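Local coordinates for protein cyclohexadienyl dehydratase (Synthetic construct, PDB 5JOS) that probably catalyses the dehydration of prephenate and arogenate in phenylalanine biosynthesis, as a reconstructed ancestral enzyme built on a periplasmic solute-binding protein fold, at residues M20-L25 with K82-M87; G89-P94 with S207-M212; P113-E118 with A175-T180; K124-I129 with E150-A155. All blocks are in the same frame, centred on the assembly; numbering follows the deposited sequence.

Contact 1 (M20-L25 with K82-M87); sequences MERGTL and KFDIAM
One salt bridge and one leucine contact join 20-25 to 82-87. Arg22, on the last turn of helix 15-22, and Asp84, just ahead of strand 85-86, reach for each other tip to tip. The arginine CG stands anti to the backbone N (chi1 178°) and the chain bends at chi3, which carries NH2 to 2.6 Å from OD2 of Asp84 in a short salt bridge. Guanidinium and carboxylate are almost coplanar, 9° apart, and OD2 lies at the guanidinium edge, near its plane. The same NH2 of Arg22 also gives a weak, bent hydrogen bond to Thr24 O at 3.0 Å, tying the side-chain tip to the main chain just past Gly23. The other carboxylate oxygen, OD1, makes salt bridges with Arg15 and Arg26; with three arginines around it, Asp84 is likely to stay ionised although buried. An alanine here would remove the shared counter-charge of this arginine cluster and would probably loosen the end of helix 15-22.

Leu25 makes the apolar part. Its CD1 lies 3.8 Å from CB of Asp84, crossing that side chain obliquely, and 4.1 Å from CG2 of Ile85.

Strands 24-29 and 85-86 are parallel neighbours in one sheet, with 24-29 central, and the contact closes their N-terminal end, as in the alpha/beta domains of periplasmic binding proteins.

Contact 2 (G89-P94 with S207-M212); sequences GVTVTP and SEKGYM
A single beta bridge, Thr91 with Lys209, joins the loop that follows strand 85-86 to strand 205-213 in this periplasmic binding protein fold; the two segments run at 102° to each other, and the pairing goes no further. Two main-chain bonds flank the bridge. Val92 N gives to Glu208 O at 2.9 Å, nearly straight and in the carbonyl plane, while Gly210 N meets Val90 O at 3.1 Å almost along the C=O axis.

The side chain of Lys209 adds a second grip. Its CB lies 3.8 Å from Val90 O, and CG is anti to the carbonyl carbon. A bend at chi2 (-67°) turns the chain along the loop, bringing CD to 3.3 Å from Gly89 O; CE continues past that oxygen, and the extended outer torsions deliver NZ between two acceptors. NZ donates to Gly89 O at 2.7 Å from above the carbonyl plane, and to Thr91 OG1. Tyr33 OH is a third partner, so the buried ammonium is well satisfied. A methionine here would remove all three bonds and would probably leave Gly89 O and the Thr91 hydroxyl less firmly held.

On the other flank, Val92 CG2 packs obliquely on CG of Glu208 at 3.7 Å, and the same methyl lies 4.0 Å from Gly210 N, where a side chain on residue 210 would be tight. Two waters extend the pairing: one accepts from Val90 N and donates to Gly210 O, and the other accepts from Glu208 N and donates to Val92 O at 2.7 Å.

Contact 3 (P113-E118 with A175-T180); sequences PLVRKE and ADVMIT
Strands 111-116 and 177-181 are antiparallel neighbours inside the mixed five-stranded sheet of the second lobe of this periplasmic binding protein fold; over 113-116 and 177-180 their axes come within 4.7 Å.

Main-chain bonding centres on Leu114 and Met178, a hydrogen-bonded pair. Leu114 N gives to Met178 O at 2.9 Å, and Met178 N returns a bond to Leu114 O with an N-H...O angle of 171°, both in the carbonyl planes. Pro113 faces Ile179 in the adjacent non-hydrogen-bonded pair, its CA 3.5 Å from Met178 O.

Apolar packing occupies both faces of the sheet. Leu114 and Met178 lie alongside each other, each with CG anti to the backbone N, and CD2 of Leu114 touches SD of Met178 at 3.8 Å; Phe167 of helix 166-171 packs on both. On the opposite face Val177 spreads its methyls, CG1 against CB of Pro113 at 3.7 Å and CG2 4.0 Å from CG1 of Val115.

Polar side chains close the end of the ladder. Arg116, bent at chi3, lays its guanidinium edge on two acceptors: NH1 meets Ala175 O at 2.7 Å, and NH2 donates to OD1 of Asp176 through the anti lone pair, a salt bridge with the carboxylate turned 67° from the guanidinium; the same OD1 also pairs with Arg135. A water over the centre of the guanidinium face accepts from Arg116 N at 2.7 Å and donates to Asp176 O.

Contact 4 (K124-I129 with E150-A155); sequences KSLEDI and EHLKKA
Short helix 126-129 and the C-terminal end of helix 143-151, with the type I turn from Leu152 to Ala155 that follows it, pack together on one side of the second lobe. Leu152 is the central side chain. With CG anti to the carbonyl carbon (chi1 -55°), it extends CD2 between two residues of the short helix, 3.6 Å from CD1 of Leu126 and 3.7 Å from CG2 of Ile129, crossing both obliquely. Leu126, its CG anti to the backbone N, also places CD1 3.6 Å from His151 O and near CB of the histidine, whose ring turns away and has Glu150 CG over one face. Beyond Leu152, the methyl of Ala155 lies 3.9 Å from Ile129 O.

The short helix is held at its start by its own polar groups. Ser125 is the N-cap, its OG accepting from Asp128 N at 3.1 Å, while OD2 of Asp128 takes the N-H of Lys124 in a nearly straight bond through its anti lone pair.

Leucine and isoleucine methyls carry the join between the segments, so it depends on shape fit more than on direction, while the Ser125 cap and the Lys124-Asp128 bond probably steady the helix that presents two of the partners.

Contacts 1 and 2 belong to one lobe and contacts 3 and 4 to the other, with contact 1 on the opposite side of the chain's centre from both of these. Contacts 1 and 2 meet directly: Ala86 N probably bonds to Met212 O at 2.8 Å, joining strands 85-86 and 205-213. Contacts 3 and 4 also touch, through packing alone, as Ile129 and Leu152 settle on the sheet face bearing Pro113, Val177 and Ile179. Contacts 1 and 3 are buried, yet each combines apolar packing with arginine–aspartate pairing. Contact 3 also has a main-chain ladder; contact 2, partly buried nearer the chain's centre, combines main-chain bonds with a lysine ammonium and two waters, whereas the partly buried contact 4 is largely aliphatic.

Contact 1 (M20-L25 with K82-M87)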
# COMPACT_ATOMS: atom_id res chain seq x y z
N MET A 20 -22.59 14.93 2.39
CA MET A 20 -23.93 14.35 2.58
C MET A 20 -25.01 15.16 1.91
O MET A 20 -25.87 14.59 1.23
CB MET A 20 -24.27 14.05 4.05
CG MET A 20 -23.81 12.61 4.32
SD MET A 20 -23.33 12.35 5.99
CE MET A 20 -22.15 11.09 5.73
N GLU A 21 -24.92 16.49 1.99
CA GLU A 21 -25.93 17.31 1.34
C GLU A 21 -25.87 17.19 -0.18
O GLU A 21 -26.91 17.19 -0.78
CB GLU A 21 -25.85 18.77 1.80
CG GLU A 21 -26.06 18.87 3.30
CD GLU A 21 -25.93 20.28 3.83
OE1 GLU A 21 -26.22 21.20 3.04
OE2 GLU A 21 -25.58 20.48 5.02
N ARG A 22 -24.69 17.05 -0.80
CA ARG A 22 -24.60 16.93 -2.26
C ARG A 22 -24.99 15.53 -2.74
O ARG A 22 -25.35 15.36 -3.90
CB ARG A 22 -23.16 17.24 -2.72
CG ARG A 22 -22.90 17.10 -4.25
CD ARG A 22 -21.47 17.48 -4.70
NE ARG A 22 -20.44 16.63 -4.09
CZ ARG A 22 -19.53 16.99 -3.16
NH1 ARG A 22 -19.46 18.23 -2.71
NH2 ARG A 22 -18.67 16.08 -2.66
N GLY A 23 -24.82 14.51 -1.89
CA GLY A 23 -25.12 13.14 -2.26
C GLY A 23 -24.06 12.42 -3.08
O GLY A 23 -24.31 11.35 -3.65
N THR A 24 -22.86 12.96 -3.17
CA THR A 24 -21.79 12.27 -3.88
C THR A 24 -20.50 12.47 -3.11
O THR A 24 -20.28 13.54 -2.56
CB THR A 24 -21.64 12.85 -5.30
OG1 THR A 24 -22.85 12.65 -6.03
CG2 THR A 24 -20.53 12.19 -6.04
N LEU A 25 -19.65 11.43 -3.09
CA LEU A 25 -18.27 11.51 -2.62
C LEU A 25 -17.41 11.63 -3.83
O LEU A 25 -17.42 10.76 -4.66
CB LEU A 25 -17.87 10.32 -1.84
CG LEU A 25 -16.39 10.31 -1.39
CD1 LEU A 25 -16.10 11.40 -0.36
CD2 LEU A 25 -16.07 8.96 -0.80
N LYS A 82 -11.05 20.08 -6.03
CA LYS A 82 -11.52 19.23 -7.15
C LYS A 82 -12.18 17.95 -6.68
O LYS A 82 -12.86 17.30 -7.43
CB LYS A 82 -10.34 18.85 -8.05
CG LYS A 82 -10.14 19.69 -9.30
CD LYS A 82 -10.08 21.14 -8.92
CE LYS A 82 -10.63 22.05 -10.02
NZ LYS A 82 -9.81 21.98 -11.25
N PHE A 83 -11.87 17.47 -5.49
CA PHE A 83 -12.41 16.22 -4.99
C PHE A 83 -12.29 16.24 -3.49
O PHE A 83 -11.60 17.09 -2.97
CB PHE A 83 -11.74 14.98 -5.61
CG PHE A 83 -10.23 15.10 -5.75
CD1 PHE A 83 -9.42 14.98 -4.66
CD2 PHE A 83 -9.67 15.38 -6.98
CE1 PHE A 83 -8.04 15.06 -4.79
CE2 PHE A 83 -8.30 15.45 -7.14
CZ PHE A 83 -7.49 15.30 -6.04
N ASP A 84 -12.94 15.32 -2.80
CA ASP A 84 -12.99 15.38 -1.34
C ASP A 84 -11.87 14.58 -0.70
O ASP A 84 -11.48 14.81 0.44
CB ASP A 84 -14.31 14.76 -0.89
CG ASP A 84 -15.54 15.53 -1.43
OD1 ASP A 84 -15.59 16.73 -1.18
OD2 ASP A 84 -16.37 14.97 -2.16
N ILE A 85 -11.36 13.59 -1.45
CA ILE A 85 -10.38 12.70 -0.90
C ILE A 85 -9.68 12.05 -2.09
O ILE A 85 -10.31 11.74 -3.17
CB ILE A 85 -11.05 11.68 -0.02
CG1 ILE A 85 -10.05 10.71 0.62
CG2 ILE A 85 -12.03 10.83 -0.82
CD1 ILE A 85 -10.68 9.90 1.79
N ALA A 86 -8.38 11.85 -1.92
CA ALA A 86 -7.58 11.12 -2.90
C ALA A 86 -7.36 9.67 -2.47
O ALA A 86 -6.82 9.45 -1.40
CB ALA A 86 -6.30 11.82 -3.12
N MET A 87 -7.77 8.71 -3.31
CA MET A 87 -7.71 7.31 -2.95
C MET A 87 -7.13 6.62 -4.16
O MET A 87 -7.78 6.56 -5.25
CB MET A 87 -9.11 6.77 -2.69
CG MET A 87 -9.77 7.46 -1.50
SD MET A 87 -11.38 6.98 -1.11
CE MET A 87 -11.12 5.53 -0.12

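Contact 2 (G89-P94 with S207-M212)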
# COMPACT_ATOMS: atom_id res chain seq x y z
N GLY A 89 -3.47 4.40 -3.93
CA GLY A 89 -2.14 4.01 -3.42
C GLY A 89 -1.21 5.14 -3.06
O GLY A 89 -0.00 5.04 -3.27
N VAL A 90 -1.73 6.23 -2.49
CA VAL A 90 -0.87 7.37 -2.21
C VAL A 90 0.02 7.06 -1.05
O VAL A 90 -0.44 6.86 0.06
CB VAL A 90 -1.67 8.64 -1.90
CG1 VAL A 90 -0.80 9.82 -1.70
CG2 VAL A 90 -2.60 8.97 -3.10
N THR A 91 1.31 7.14 -1.28
CA THR A 91 2.25 6.99 -0.17
C THR A 91 2.30 8.30 0.64
O THR A 91 2.32 9.38 0.07
CB THR A 91 3.67 6.76 -0.71
OG1 THR A 91 3.68 5.55 -1.49
CG2 THR A 91 4.63 6.60 0.38
N VAL A 92 2.35 8.16 1.95
CA VAL A 92 2.47 9.26 2.88
C VAL A 92 3.89 9.77 2.85
O VAL A 92 4.77 9.09 3.26
CB VAL A 92 2.17 8.82 4.29
CG1 VAL A 92 2.26 10.02 5.25
CG2 VAL A 92 0.80 8.24 4.40
N THR A 93 4.12 10.92 2.27
CA THR A 93 5.44 11.53 2.21
C THR A 93 5.41 12.88 2.95
O THR A 93 4.34 13.53 3.02
CB THR A 93 5.87 11.78 0.76
OG1 THR A 93 4.99 12.72 0.14
CG2 THR A 93 5.83 10.49 -0.13
N PRO A 94 6.54 13.33 3.47
CA PRO A 94 6.60 14.63 4.10
C PRO A 94 6.12 15.72 3.14
O PRO A 94 5.36 16.59 3.52
CB PRO A 94 8.12 14.81 4.39
CG PRO A 94 8.67 13.40 4.44
CD PRO A 94 7.85 12.63 3.47
N SER A 207 7.52 2.67 4.90
CA SER A 207 6.57 3.58 4.42
C SER A 207 5.12 3.12 4.62
O SER A 207 4.84 2.01 5.03
CB SER A 207 6.78 3.88 2.95
OG SER A 207 8.11 4.24 2.69
N GLU A 208 4.20 3.99 4.28
CA GLU A 208 2.79 3.65 4.35
C GLU A 208 1.95 4.36 3.33
O GLU A 208 2.35 5.38 2.71
CB GLU A 208 2.31 3.92 5.80
CG GLU A 208 2.35 5.34 6.20
CD GLU A 208 2.10 5.61 7.72
OE1 GLU A 208 2.58 4.87 8.58
OE2 GLU A 208 1.35 6.55 8.03
N LYS A 209 0.78 3.80 3.10
CA LYS A 209 -0.18 4.37 2.20
C LYS A 209 -1.33 4.86 3.03
O LYS A 209 -1.76 4.20 3.99
CB LYS A 209 -0.81 3.30 1.27
CG LYS A 209 0.08 2.39 0.42
CD LYS A 209 0.76 3.19 -0.59
CE LYS A 209 1.40 2.31 -1.66
NZ LYS A 209 2.02 3.33 -2.57
N GLY A 210 -1.94 5.95 2.57
CA GLY A 210 -3.04 6.55 3.31
C GLY A 210 -3.93 7.24 2.31
O GLY A 210 -3.58 7.41 1.11
N TYR A 211 -5.12 7.59 2.77
CA TYR A 211 -6.05 8.42 1.96
C TYR A 211 -5.82 9.91 2.27
O TYR A 211 -5.75 10.31 3.39
CB TYR A 211 -7.50 7.96 2.11
CG TYR A 211 -7.62 6.48 1.79
CD1 TYR A 211 -7.23 5.99 0.60
CD2 TYR A 211 -8.09 5.59 2.72
CE1 TYR A 211 -7.33 4.64 0.32
CE2 TYR A 211 -8.23 4.24 2.43
CZ TYR A 211 -7.79 3.77 1.25
OH TYR A 211 -7.82 2.42 0.99
N MET A 212 -5.73 10.70 1.23
CA MET A 212 -5.32 12.07 1.38
C MET A 212 -6.49 13.00 1.33
O MET A 212 -7.29 12.94 0.40
CB MET A 212 -4.39 12.39 0.23
CG MET A 212 -3.33 13.39 0.55
SD MET A 212 -2.09 13.76 -0.72
CE MET A 212 -2.96 13.95 -2.23
O HOH W 1 -4.45 6.24 -1.30
O HOH W 2 5.26 6.58 4.12

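Contact 3 (P113-E118 with A175-T180)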
# COMPACT_ATOMS: atom_id res chain seq x y z
N PRO A 113 10.70 -9.76 2.28
CA PRO A 113 11.32 -11.00 1.78
C PRO A 113 10.47 -11.78 0.79
O PRO A 113 9.23 -12.00 0.93
CB PRO A 113 11.49 -11.83 3.03
CG PRO A 113 10.38 -11.40 3.92
CD PRO A 113 10.03 -9.99 3.58
N LEU A 114 11.17 -12.32 -0.15
CA LEU A 114 10.58 -13.25 -1.09
C LEU A 114 11.22 -14.60 -0.96
O LEU A 114 12.46 -14.71 -0.99
CB LEU A 114 10.88 -12.69 -2.44
CG LEU A 114 10.49 -13.51 -3.67
CD1 LEU A 114 9.02 -13.38 -3.84
CD2 LEU A 114 11.24 -12.96 -4.89
N VAL A 115 10.42 -15.63 -0.78
CA VAL A 115 10.92 -16.94 -0.34
C VAL A 115 10.21 -18.01 -1.13
O VAL A 115 9.25 -17.71 -1.87
CB VAL A 115 10.67 -17.15 1.13
CG1 VAL A 115 11.36 -16.03 1.94
CG2 VAL A 115 9.16 -17.24 1.45
N ARG A 116 10.66 -19.25 -1.06
CA ARG A 116 9.87 -20.30 -1.68
C ARG A 116 8.55 -20.47 -0.98
O ARG A 116 8.42 -20.24 0.24
CB ARG A 116 10.61 -21.66 -1.67
CG ARG A 116 11.79 -21.65 -2.60
CD ARG A 116 12.54 -22.97 -2.62
NE ARG A 116 13.24 -23.15 -1.37
CZ ARG A 116 14.39 -22.56 -1.02
NH1 ARG A 116 15.02 -21.72 -1.81
NH2 ARG A 116 14.92 -22.85 0.14
N LYS A 117 7.59 -20.91 -1.77
CA LYS A 117 6.25 -21.13 -1.30
C LYS A 117 6.20 -21.98 0.00
O LYS A 117 5.58 -21.61 0.99
CB LYS A 117 5.45 -21.80 -2.40
CG LYS A 117 4.20 -22.47 -1.92
CD LYS A 117 3.05 -21.54 -2.04
CE LYS A 117 2.15 -22.09 -3.10
NZ LYS A 117 1.63 -23.43 -2.68
N GLU A 118 6.80 -23.15 -0.02
CA GLU A 118 6.82 -23.98 1.17
C GLU A 118 7.60 -23.40 2.37
O GLU A 118 7.52 -23.94 3.45
CB GLU A 118 7.42 -25.34 0.83
CG GLU A 118 8.93 -25.30 0.57
CD GLU A 118 9.30 -25.11 -0.87
OE1 GLU A 118 8.50 -24.47 -1.64
OE2 GLU A 118 10.42 -25.58 -1.22
N ALA A 175 19.16 -19.98 -3.34
CA ALA A 175 19.19 -19.01 -2.25
C ALA A 175 17.89 -19.24 -1.55
O ALA A 175 16.97 -19.88 -2.09
CB ALA A 175 19.23 -17.61 -2.78
N ASP A 176 17.76 -18.66 -0.39
CA ASP A 176 16.56 -18.88 0.45
C ASP A 176 15.62 -17.68 0.60
O ASP A 176 14.40 -17.86 0.80
CB ASP A 176 17.02 -19.20 1.87
CG ASP A 176 17.78 -20.52 1.94
OD1 ASP A 176 17.29 -21.45 1.30
OD2 ASP A 176 18.87 -20.61 2.51
N VAL A 177 16.20 -16.49 0.61
CA VAL A 177 15.42 -15.25 0.83
C VAL A 177 16.01 -14.13 -0.01
O VAL A 177 17.19 -13.80 0.14
CB VAL A 177 15.55 -14.79 2.27
CG1 VAL A 177 14.79 -13.47 2.48
CG2 VAL A 177 15.10 -15.86 3.30
N MET A 178 15.18 -13.52 -0.88
CA MET A 178 15.60 -12.35 -1.64
C MET A 178 15.00 -11.14 -0.94
O MET A 178 13.84 -11.18 -0.61
CB MET A 178 15.08 -12.43 -3.08
CG MET A 178 15.38 -11.16 -3.85
SD MET A 178 14.61 -11.38 -5.46
CE MET A 178 14.93 -9.75 -6.13
N ILE A 179 15.83 -10.13 -0.65
CA ILE A 179 15.38 -8.86 -0.12
C ILE A 179 15.19 -7.91 -1.23
O ILE A 179 16.12 -7.69 -2.00
CB ILE A 179 16.39 -8.20 0.85
CG1 ILE A 179 16.69 -9.16 1.96
CG2 ILE A 179 15.89 -6.90 1.39
CD1 ILE A 179 15.52 -9.55 2.84
N THR A 180 13.96 -7.35 -1.33
CA THR A 180 13.64 -6.43 -2.39
C THR A 180 12.50 -5.52 -1.95
O THR A 180 11.85 -5.81 -0.96
CB THR A 180 13.30 -7.24 -3.65
OG1 THR A 180 13.13 -6.37 -4.76
CG2 THR A 180 12.08 -8.00 -3.47
O HOH W 3 12.75 -20.05 0.45

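Contact 4 (K124-I129 with E150-A155)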
# COMPACT_ATOMS: atom_id res chain seq x y z
N LYS A 124 8.97 -15.62 8.75
CA LYS A 124 7.97 -14.59 8.97
C LYS A 124 8.37 -13.46 9.88
O LYS A 124 7.60 -12.52 10.07
CB LYS A 124 6.61 -15.18 9.34
CG LYS A 124 6.60 -16.44 10.17
CD LYS A 124 5.21 -16.61 10.79
CE LYS A 124 5.07 -17.87 11.64
NZ LYS A 124 4.73 -19.06 10.80
N SER A 125 9.57 -13.53 10.40
CA SER A 125 10.11 -12.46 11.21
C SER A 125 11.57 -12.25 10.85
O SER A 125 12.21 -13.08 10.14
CB SER A 125 10.03 -12.82 12.69
OG SER A 125 10.81 -13.97 12.89
N LEU A 126 12.07 -11.12 11.34
CA LEU A 126 13.47 -10.82 11.26
C LEU A 126 14.27 -11.99 11.85
O LEU A 126 15.21 -12.47 11.22
CB LEU A 126 13.76 -9.53 12.01
CG LEU A 126 15.22 -9.09 11.98
CD1 LEU A 126 15.59 -8.74 10.58
CD2 LEU A 126 15.40 -7.88 12.89
N GLU A 127 13.82 -12.51 12.99
CA GLU A 127 14.54 -13.55 13.72
C GLU A 127 14.68 -14.80 12.85
O GLU A 127 15.68 -15.48 12.89
CB GLU A 127 13.81 -13.93 15.05
CG GLU A 127 13.74 -12.84 16.15
CD GLU A 127 13.11 -11.47 15.69
OE1 GLU A 127 12.09 -11.42 14.93
OE2 GLU A 127 13.65 -10.40 16.10
N ASP A 128 13.62 -15.12 12.13
CA ASP A 128 13.60 -16.34 11.33
C ASP A 128 14.61 -16.25 10.20
O ASP A 128 15.10 -17.26 9.71
CB ASP A 128 12.21 -16.48 10.68
CG ASP A 128 11.17 -16.85 11.67
OD1 ASP A 128 11.58 -17.01 12.80
OD2 ASP A 128 9.98 -16.96 11.34
N ILE A 129 14.86 -15.03 9.76
CA ILE A 129 15.63 -14.79 8.55
C ILE A 129 17.10 -14.56 8.88
O ILE A 129 17.97 -15.05 8.15
CB ILE A 129 15.02 -13.63 7.70
CG1 ILE A 129 13.62 -14.05 7.20
CG2 ILE A 129 15.93 -13.28 6.52
CD1 ILE A 129 12.74 -12.90 6.81
N GLU A 150 22.79 -4.47 7.40
CA GLU A 150 22.38 -3.91 8.65
C GLU A 150 21.63 -4.89 9.53
O GLU A 150 21.97 -5.01 10.67
CB GLU A 150 21.59 -2.64 8.47
CG GLU A 150 21.01 -2.12 9.80
CD GLU A 150 20.45 -0.72 9.68
OE1 GLU A 150 20.53 -0.12 8.58
OE2 GLU A 150 19.91 -0.19 10.71
N HIS A 151 20.65 -5.60 9.03
CA HIS A 151 19.72 -6.28 9.91
C HIS A 151 19.80 -7.73 9.73
O HIS A 151 19.13 -8.46 10.43
CB HIS A 151 18.28 -5.93 9.50
CG HIS A 151 17.97 -4.47 9.61
ND1 HIS A 151 17.72 -3.87 10.81
CD2 HIS A 151 17.90 -3.49 8.67
CE1 HIS A 151 17.50 -2.58 10.62
NE2 HIS A 151 17.61 -2.33 9.33
N LEU A 152 20.56 -8.19 8.76
CA LEU A 152 20.67 -9.63 8.57
C LEU A 152 22.12 -10.14 8.61
O LEU A 152 22.52 -10.97 7.76
CB LEU A 152 20.01 -10.03 7.27
CG LEU A 152 18.56 -9.61 7.10
CD1 LEU A 152 18.14 -9.89 5.66
CD2 LEU A 152 17.63 -10.34 8.09
N LYS A 153 22.85 -9.68 9.61
CA LYS A 153 24.27 -9.96 9.75
C LYS A 153 24.57 -11.43 10.03
O LYS A 153 25.66 -11.85 9.76
CB LYS A 153 24.87 -9.16 10.90
CG LYS A 153 24.88 -7.68 10.61
CD LYS A 153 25.69 -6.93 11.66
CE LYS A 153 26.16 -5.55 11.18
NZ LYS A 153 25.16 -4.47 11.48
N LYS A 154 23.65 -12.20 10.58
CA LYS A 154 23.96 -13.61 10.87
C LYS A 154 23.74 -14.54 9.69
O LYS A 154 24.15 -15.69 9.74
CB LYS A 154 23.12 -14.09 12.02
CG LYS A 154 23.39 -13.30 13.28
CD LYS A 154 22.24 -13.47 14.23
CE LYS A 154 22.35 -12.48 15.35
NZ LYS A 154 21.94 -13.22 16.55
N ALA A 155 23.10 -14.03 8.66
CA ALA A 155 22.80 -14.79 7.47
C ALA A 155 23.98 -14.75 6.49
O ALA A 155 24.86 -13.93 6.60
CB ALA A 155 21.58 -14.20 6.81